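Local atomic coordinates of SOXA (PDB entry 2C1D), a protein that carries two haems c and works with SoxX to join thiosulfate to a cysteine of the sulfur carrier SoxYZ, initiating sulfur oxidation. Residues V114-C117 and V118-M122; L143-R146 and G147-V150. All blocks are in the same frame, centred on the assembly; numbering follows the deposited sequence.

Contact 1: residues V114-C117 and V118-M122; sequences VNAC and VTERM. With HEC (heme c), chain I.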
ATOM      1  N   VAL A 114       4.511  -1.566  23.570  1.00 24.91           N
ATOM      2  CA  VAL A 114       4.478  -0.234  24.152  1.00 25.58           C
ATOM      3  C   VAL A 114       3.222  -0.150  25.031  1.00 25.67           C
ATOM      4  O   VAL A 114       3.312   0.212  26.182  1.00 25.82           O
ATOM      5  CB  VAL A 114       4.507   0.880  23.069  1.00 25.25           C
ATOM      6  CG1 VAL A 114       4.313   2.227  23.681  1.00 24.88           C
ATOM      7  CG2 VAL A 114       5.845   0.838  22.285  1.00 25.94           C
ATOM      8  N   ASN A 115       2.073  -0.552  24.516  1.00 25.81           N
ATOM      9  CA  ASN A 115       0.849  -0.444  25.322  1.00 26.96           C
ATOM     10  C   ASN A 115       0.772  -1.393  26.536  1.00 26.98           C
ATOM     11  O   ASN A 115       0.055  -1.101  27.526  1.00 28.27           O
ATOM     12  CB  ASN A 115      -0.409  -0.570  24.454  1.00 26.93           C
ATOM     13  CG  ASN A 115      -0.932   0.780  24.010  1.00 28.16           C
ATOM     14  OD1 ASN A 115      -0.682   1.806  24.671  1.00 28.56           O
ATOM     15  ND2 ASN A 115      -1.634   0.802  22.875  1.00 26.30           N
ATOM     16  N   ALA A 116       1.473  -2.511  26.491  1.00 26.86           N
ATOM     17  CA  ALA A 116       1.517  -3.370  27.675  1.00 27.67           C
ATOM     18  C   ALA A 116       2.175  -2.600  28.837  1.00 28.24           C
ATOM     19  O   ALA A 116       1.678  -2.616  29.974  1.00 27.82           O
ATOM     20  CB  ALA A 116       2.227  -4.697  27.398  1.00 27.84           C
ATOM     21  N   CYS A 117       3.259  -1.884  28.555  1.00 27.90           N
ATOM     22  CA  CYS A 117       3.922  -1.134  29.601  1.00 27.94           C
ATOM     23  C   CYS A 117       3.097   0.075  30.010  1.00 28.63           C
ATOM     24  O   CYS A 117       2.875   0.317  31.200  1.00 27.69           O
ATOM     25  CB  CYS A 117       5.350  -0.775  29.208  1.00 27.53           C
ATOM     26  SG  CYS A 117       6.458  -2.232  29.281  1.00 27.17           S
ATOM     27  N   VAL A 118       2.606   0.812  29.021  1.00 28.76           N
ATOM     28  CA  VAL A 118       1.737   1.969  29.290  1.00 29.40           C
ATOM     29  C   VAL A 118       0.583   1.621  30.256  1.00 29.89           C
ATOM     30  O   VAL A 118       0.357   2.352  31.223  1.00 30.57           O
ATOM     31  CB  VAL A 118       1.170   2.558  27.980  1.00 28.89           C
ATOM     32  CG1 VAL A 118       0.180   3.686  28.252  1.00 29.69           C
ATOM     33  CG2 VAL A 118       2.272   3.061  27.094  1.00 28.55           C
ATOM     34  N   THR A 119      -0.130   0.525  30.013  1.00 31.08           N
ATOM     35  CA  THR A 119      -1.322   0.193  30.809  1.00 32.91           C
ATOM     36  C   THR A 119      -1.024  -0.568  32.112  1.00 34.39           C
ATOM     37  O   THR A 119      -1.488  -0.189  33.197  1.00 35.36           O
ATOM     38  CB  THR A 119      -2.364  -0.597  29.990  1.00 32.85           C
ATOM     39  OG1 THR A 119      -1.786  -1.808  29.481  1.00 32.17           O
ATOM     40  CG2 THR A 119      -2.813   0.208  28.742  1.00 33.76           C
ATOM     41  N   GLU A 120      -0.258  -1.635  32.007  1.00 35.31           N
ATOM     42  CA  GLU A 120       0.068  -2.464  33.174  1.00 36.49           C
ATOM     43  C   GLU A 120       1.082  -1.843  34.131  1.00 36.18           C
ATOM     44  O   GLU A 120       1.018  -2.104  35.316  1.00 36.28           O
ATOM     45  CB  GLU A 120       0.588  -3.821  32.733  1.00 36.96           C
ATOM     46  CG  GLU A 120      -0.363  -4.529  31.798  1.00 40.67           C
ATOM     47  CD  GLU A 120      -0.056  -6.006  31.630  1.00 46.55           C
ATOM     48  OE1 GLU A 120      -0.312  -6.530  30.519  1.00 50.26           O
ATOM     49  OE2 GLU A 120       0.427  -6.641  32.602  1.00 50.90           O
ATOM     50  N   ARG A 121       2.017  -1.034  33.631  1.00 35.43           N
ATOM     51  CA  ARG A 121       3.133  -0.592  34.460  1.00 35.28           C
ATOM     52  C   ARG A 121       3.189   0.887  34.732  1.00 36.31           C
ATOM     53  O   ARG A 121       3.942   1.324  35.608  1.00 36.75           O
ATOM     54  CB  ARG A 121       4.451  -1.026  33.841  1.00 34.90           C
ATOM     55  CG  ARG A 121       4.561  -2.505  33.748  1.00 33.86           C
ATOM     56  CD  ARG A 121       5.872  -2.981  33.199  1.00 34.42           C
ATOM     57  NE  ARG A 121       5.972  -4.424  33.345  1.00 33.99           N
ATOM     58  CZ  ARG A 121       5.784  -5.314  32.385  1.00 34.77           C
ATOM     59  NH1 ARG A 121       5.499  -4.964  31.137  1.00 36.04           N
ATOM     60  NH2 ARG A 121       5.915  -6.596  32.687  1.00 37.24           N
ATOM     61  N   MET A 122       2.418   1.668  33.982  1.00 36.76           N
ATOM     62  CA  MET A 122       2.375   3.098  34.221  1.00 37.27           C
ATOM     63  C   MET A 122       0.987   3.588  34.587  1.00 37.45           C
ATOM     64  O   MET A 122       0.810   4.788  34.830  1.00 37.89           O
ATOM     65  CB  MET A 122       2.926   3.831  33.004  1.00 37.41           C
ATOM     66  CG  MET A 122       4.335   3.374  32.670  1.00 38.05           C
ATOM     67  SD  MET A 122       4.912   4.128  31.207  1.00 36.82           S
ATOM     68  CE  MET A 122       5.509   5.727  31.849  1.00 39.40           C
TER
HETATM   69 FE   HEC I1291       8.587  -1.648  29.272  1.00 26.59          FE
HETATM   70  CHA HEC I1291       8.951  -4.899  28.022  1.00 26.00           C
HETATM   71  CHB HEC I1291       8.787  -0.437  26.161  1.00 26.08           C
HETATM   72  CHC HEC I1291       7.900   1.413  30.537  1.00 27.07           C
HETATM   73  CHD HEC I1291       9.157  -2.856  32.439  1.00 26.23           C
HETATM   74  NA  HEC I1291       8.846  -2.519  27.454  1.00 25.26           N
HETATM   75  C1A HEC I1291       8.987  -3.850  27.142  1.00 25.93           C
HETATM   76  C2A HEC I1291       9.127  -3.966  25.720  1.00 24.97           C
HETATM   77  C3A HEC I1291       9.079  -2.730  25.210  1.00 25.94           C
HETATM   78  C4A HEC I1291       8.873  -1.792  26.288  1.00 24.61           C
HETATM   79  CMA HEC I1291       9.174  -2.333  23.732  1.00 26.61           C
HETATM   80  CAA HEC I1291       9.304  -5.301  24.970  1.00 25.93           C
HETATM   81  CBA HEC I1291      10.709  -5.794  25.251  1.00 25.44           C
HETATM   82  CGA HEC I1291      10.981  -7.208  24.760  1.00 26.56           C
HETATM   83  O1A HEC I1291      10.047  -8.026  24.598  1.00 24.75           O
HETATM   84  O2A HEC I1291      12.195  -7.477  24.552  1.00 22.40           O
HETATM   85  NB  HEC I1291       8.412   0.182  28.484  1.00 27.19           N
HETATM   86  C1B HEC I1291       8.432   0.458  27.137  1.00 26.44           C
HETATM   87  C2B HEC I1291       7.988   1.835  26.966  1.00 26.18           C
HETATM   88  C3B HEC I1291       7.750   2.352  28.176  1.00 25.26           C
HETATM   89  C4B HEC I1291       8.016   1.314  29.163  1.00 26.65           C
HETATM   90  CMB HEC I1291       7.908   2.566  25.610  1.00 27.79           C
HETATM   91  CAB HEC I1291       7.254   3.802  28.489  1.00 27.21           C
HETATM   92  CBB HEC I1291       6.102   4.102  27.812  1.00 27.52           C
HETATM   93  NC  HEC I1291       8.567  -0.872  31.175  1.00 27.21           N
HETATM   94  C1C HEC I1291       8.163   0.412  31.466  1.00 28.51           C
HETATM   95  C2C HEC I1291       8.204   0.560  32.908  1.00 27.94           C
HETATM   96  C3C HEC I1291       8.434  -0.658  33.455  1.00 29.74           C
HETATM   97  C4C HEC I1291       8.753  -1.553  32.354  1.00 27.16           C
HETATM   98  CMC HEC I1291       7.664   1.810  33.640  1.00 26.44           C
HETATM   99  CAC HEC I1291       8.527  -1.040  34.972  1.00 31.78           C
HETATM  100  CBC HEC I1291       7.510  -0.712  35.800  1.00 32.42           C
HETATM  101  ND  HEC I1291       8.994  -3.584  30.081  1.00 24.45           N
HETATM  102  C1D HEC I1291       9.129  -3.813  31.449  1.00 26.16           C
HETATM  103  C2D HEC I1291       9.211  -5.242  31.682  1.00 25.34           C
HETATM  104  C3D HEC I1291       9.122  -5.887  30.311  1.00 25.40           C
HETATM  105  C4D HEC I1291       9.002  -4.779  29.377  1.00 27.19           C
HETATM  106  CMD HEC I1291       9.353  -5.994  33.019  1.00 27.12           C
HETATM  107  CAD HEC I1291       9.156  -7.387  29.977  1.00 23.59           C
HETATM  108  CBD HEC I1291      10.579  -7.816  29.791  1.00 23.56           C
HETATM  109  CGD HEC I1291      10.663  -9.264  29.313  1.00 23.81           C
HETATM  110  O1D HEC I1291      11.691  -9.939  29.622  1.00 25.33           O
HETATM  111  O2D HEC I1291       9.723  -9.712  28.621  1.00 25.06           O
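C117 and R121 stand one turn apart on helix 110-122 and face the first haem c together, in a local contact between successive turns of a single helix. With C117 SG turned beside its backbone N and anti to its carbonyl carbon (chi1 -74°), the sulfur reaches the haem iron at 2.2 Å. It shares the metal with NE2 of H84, giving the histidine-cysteine axial pair that sets this haem apart from the histidine-methionine ligation familiar from many class I cytochromes c. R121 extends across the same face of the macrocycle that C117 approaches: its CD packs 3.3 Å from haem C4C, and haem C2D lies over the centre of one guanidinium face, 3.5 Å from its plane. C117 SG lies oblique to the guanidinium, and the contact of NH1 with it is at most a weak, doubtful hydrogen bond. With R121 cut back to an alanine, this part of the haem face would probably be left uncovered and the ligating sulfur without a nearby positive charge. M122, its chain extended as far as the sulfur, brings SD to 3.6 Å from CBB of the haem.

The backbone behind these groups is regular at first, V118 N meeting V114 O at 3.0 Å in a nearly straight bond (177°). It then widens into a pi-type turn at 118-121, where C117 O takes both R121 N at 2.9 Å and, weakly, M122 N at 3.1 Å. On another side of the helix, T119 OG1 donates to N115 O at 2.8 Å, so this carbonyl is gripped twice, by the hydroxyl and the amide N of T119. The N115 side chain lies beside that of V118, its OD1 accepting from W127 N, while V114 and V118 meet through CG1 and CG2, and V114 also touches M134, L138 and I141 of helix 132-143.

Contact 2: residues L143-R146 and G147-V150; sequences LQSR and GMAV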
ATOM      1  N   LEU A 143      14.807   3.271  15.700  1.00 24.53           N
ATOM      2  CA  LEU A 143      16.183   3.759  15.541  1.00 25.06           C
ATOM      3  C   LEU A 143      17.243   2.899  16.243  1.00 25.14           C
ATOM      4  O   LEU A 143      18.399   2.900  15.857  1.00 25.07           O
ATOM      5  CB  LEU A 143      16.306   5.195  16.067  1.00 26.47           C
ATOM      6  CG  LEU A 143      17.598   5.967  15.694  1.00 31.22           C
ATOM      7  CD1 LEU A 143      17.936   5.977  14.223  1.00 32.50           C
ATOM      8  CD2 LEU A 143      17.542   7.409  16.158  1.00 35.58           C
ATOM      9  N   GLN A 144      16.846   2.177  17.284  1.00 24.69           N
ATOM     10  CA  GLN A 144      17.764   1.344  18.056  1.00 23.91           C
ATOM     11  C   GLN A 144      18.157   0.055  17.306  1.00 23.84           C
ATOM     12  O   GLN A 144      19.012  -0.699  17.762  1.00 23.19           O
ATOM     13  CB  GLN A 144      17.166   1.042  19.431  1.00 23.66           C
ATOM     14  CG  GLN A 144      16.570   2.283  20.187  1.00 22.63           C
ATOM     15  CD  GLN A 144      17.495   3.489  20.242  1.00 24.43           C
ATOM     16  OE1 GLN A 144      17.084   4.632  19.962  1.00 28.64           O
ATOM     17  NE2 GLN A 144      18.716   3.258  20.615  1.00 20.75           N
ATOM     18  N   SER A 145      17.565  -0.172  16.143  1.00 23.68           N
ATOM     19  CA  SER A 145      17.968  -1.266  15.275  1.00 23.91           C
ATOM     20  C   SER A 145      18.439  -0.783  13.898  1.00 24.26           C
ATOM     21  O   SER A 145      18.648  -1.578  12.984  1.00 23.52           O
ATOM     22  CB  SER A 145      16.794  -2.227  15.094  1.00 24.79           C
ATOM     23  OG  SER A 145      16.499  -2.914  16.283  1.00 22.56           O
ATOM     24  N   ARG A 146      18.608   0.514  13.719  1.00 24.96           N
ATOM     25  CA  ARG A 146      19.010   1.014  12.387  1.00 24.83           C
ATOM     26  C   ARG A 146      20.318   0.383  11.903  1.00 24.85           C
ATOM     27  O   ARG A 146      21.310   0.267  12.662  1.00 23.59           O
ATOM     28  CB  ARG A 146      19.081   2.545  12.377  1.00 25.03           C
ATOM     29  CG  ARG A 146      19.558   3.161  11.064  1.00 24.38           C
ATOM     30  CD  ARG A 146      19.314   4.629  10.961  1.00 25.67           C
ATOM     31  NE  ARG A 146      20.167   5.401  11.867  1.00 25.66           N
ATOM     32  CZ  ARG A 146      20.165   6.741  11.924  1.00 29.01           C
ATOM     33  NH1 ARG A 146      19.354   7.439  11.147  1.00 28.52           N
ATOM     34  NH2 ARG A 146      20.985   7.385  12.761  1.00 28.88           N
ATOM     35  N   GLY A 147      20.308  -0.059  10.645  1.00 24.66           N
ATOM     36  CA  GLY A 147      21.435  -0.762  10.066  1.00 25.30           C
ATOM     37  C   GLY A 147      21.471  -2.264  10.266  1.00 26.99           C
ATOM     38  O   GLY A 147      22.229  -2.976   9.573  1.00 27.10           O
ATOM     39  N   MET A 148      20.685  -2.764  11.223  1.00 26.47           N
ATOM     40  CA  MET A 148      20.570  -4.186  11.425  1.00 26.47           C
ATOM     41  C   MET A 148      19.683  -4.787  10.364  1.00 25.61           C
ATOM     42  O   MET A 148      18.729  -4.146   9.885  1.00 24.54           O
ATOM     43  CB  MET A 148      20.015  -4.481  12.805  1.00 26.94           C
ATOM     44  CG  MET A 148      20.962  -4.017  13.917  1.00 29.51           C
ATOM     45  SD  MET A 148      20.225  -4.333  15.512  1.00 31.28           S
ATOM     46  CE  MET A 148      21.314  -3.555  16.578  1.00 36.64           C
ATOM     47  N   ALA A 149      20.000  -6.017   9.979  1.00 24.43           N
ATOM     48  CA  ALA A 149      19.197  -6.714   9.006  1.00 24.89           C
ATOM     49  C   ALA A 149      17.846  -7.098   9.611  1.00 24.13           C
ATOM     50  O   ALA A 149      17.780  -7.655  10.714  1.00 24.05           O
ATOM     51  CB  ALA A 149      19.912  -7.959   8.541  1.00 26.07           C
ATOM     52  N   VAL A 150      16.781  -6.744   8.910  1.00 23.93           N
ATOM     53  CA  VAL A 150      15.451  -7.295   9.166  1.00 24.42           C
ATOM     54  C   VAL A 150      15.598  -8.802   9.137  1.00 25.14           C
ATOM     55  O   VAL A 150      16.178  -9.383   8.210  1.00 24.54           O
ATOM     56  CB  VAL A 150      14.420  -6.855   8.077  1.00 24.68           C
ATOM     57  CG1 VAL A 150      13.096  -7.626   8.203  1.00 24.03           C
ATOM     58  CG2 VAL A 150      14.170  -5.361   8.128  1.00 24.49           C
TER
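The guanidinium of R146, whose aliphatic stem leans on the backbone of G147, has one face covered by L143, with CD1 over its centre and 3.2 Å above the plane. NH2 forms a salt bridge with D53, and V16 and I18 of strand 16-22 touch the same side chain. Because CG is anti to the backbone N (chi1 177°), it lies beside the carbonyl carbon and comes within 3.3 Å of G147 N; a bend at chi3 then turns the end of the chain.

Two overlapping beta turns shape the backbone. The first, type I from L143 to R146, is closed by R146 N on L143 O at 3.2 Å; the second, type II from S145 to M148, by M148 N on S145 O at 2.9 Å, with an N-H...O angle of 156°. G147 holds the third place of the type II turn with a positive phi of 87°, where a side chain would be jammed against R146 O. The second half of this turn is tied by backbone hydrogen bonds of G147 and M148 with V257; further on, V150 bonds with G254 and L255.

M148 runs back over the second turn. Its CB sits 3.2 Å from S145 O, and the extended chain continues alongside S145, bringing SD to 3.8 Å from S145 CA and 4.0 Å from S145 CB. CE ends 3.9 Å from Q144 O. S145 is buried; its OG has a weak hydrogen bond with A95 N, and the M148 thioether lies beside both its CB and its OG.

Across 143-146 and 147-150 a single backbone hydrogen bond is the polar link and M148 adds dispersion contacts; the R146-D53 salt bridge ties the turn to the segment before helix 59-70 and probably balances the charge of the guanidinium.

From the N terminus the chain first meets contact 1, within helix 110-122 beside the first haem. It then passes W127 and runs through helix 132-143, which packs against V114, before reaching contact 2 in the loop that leads to helix 159-170. The two are in series and neither nest nor cross; each spans residues only a few positions apart, contact 1 linking helical turns and contact 2 closing a tight reversal. Their centres lie 24 Å apart and their nearest atoms about 11 Å, without touching. Helix 132-143 bridges them, while 147-150 is hydrogen-bonded to the backbone of G254, L255 and V257, joining the first haem domain to the later part of the chain.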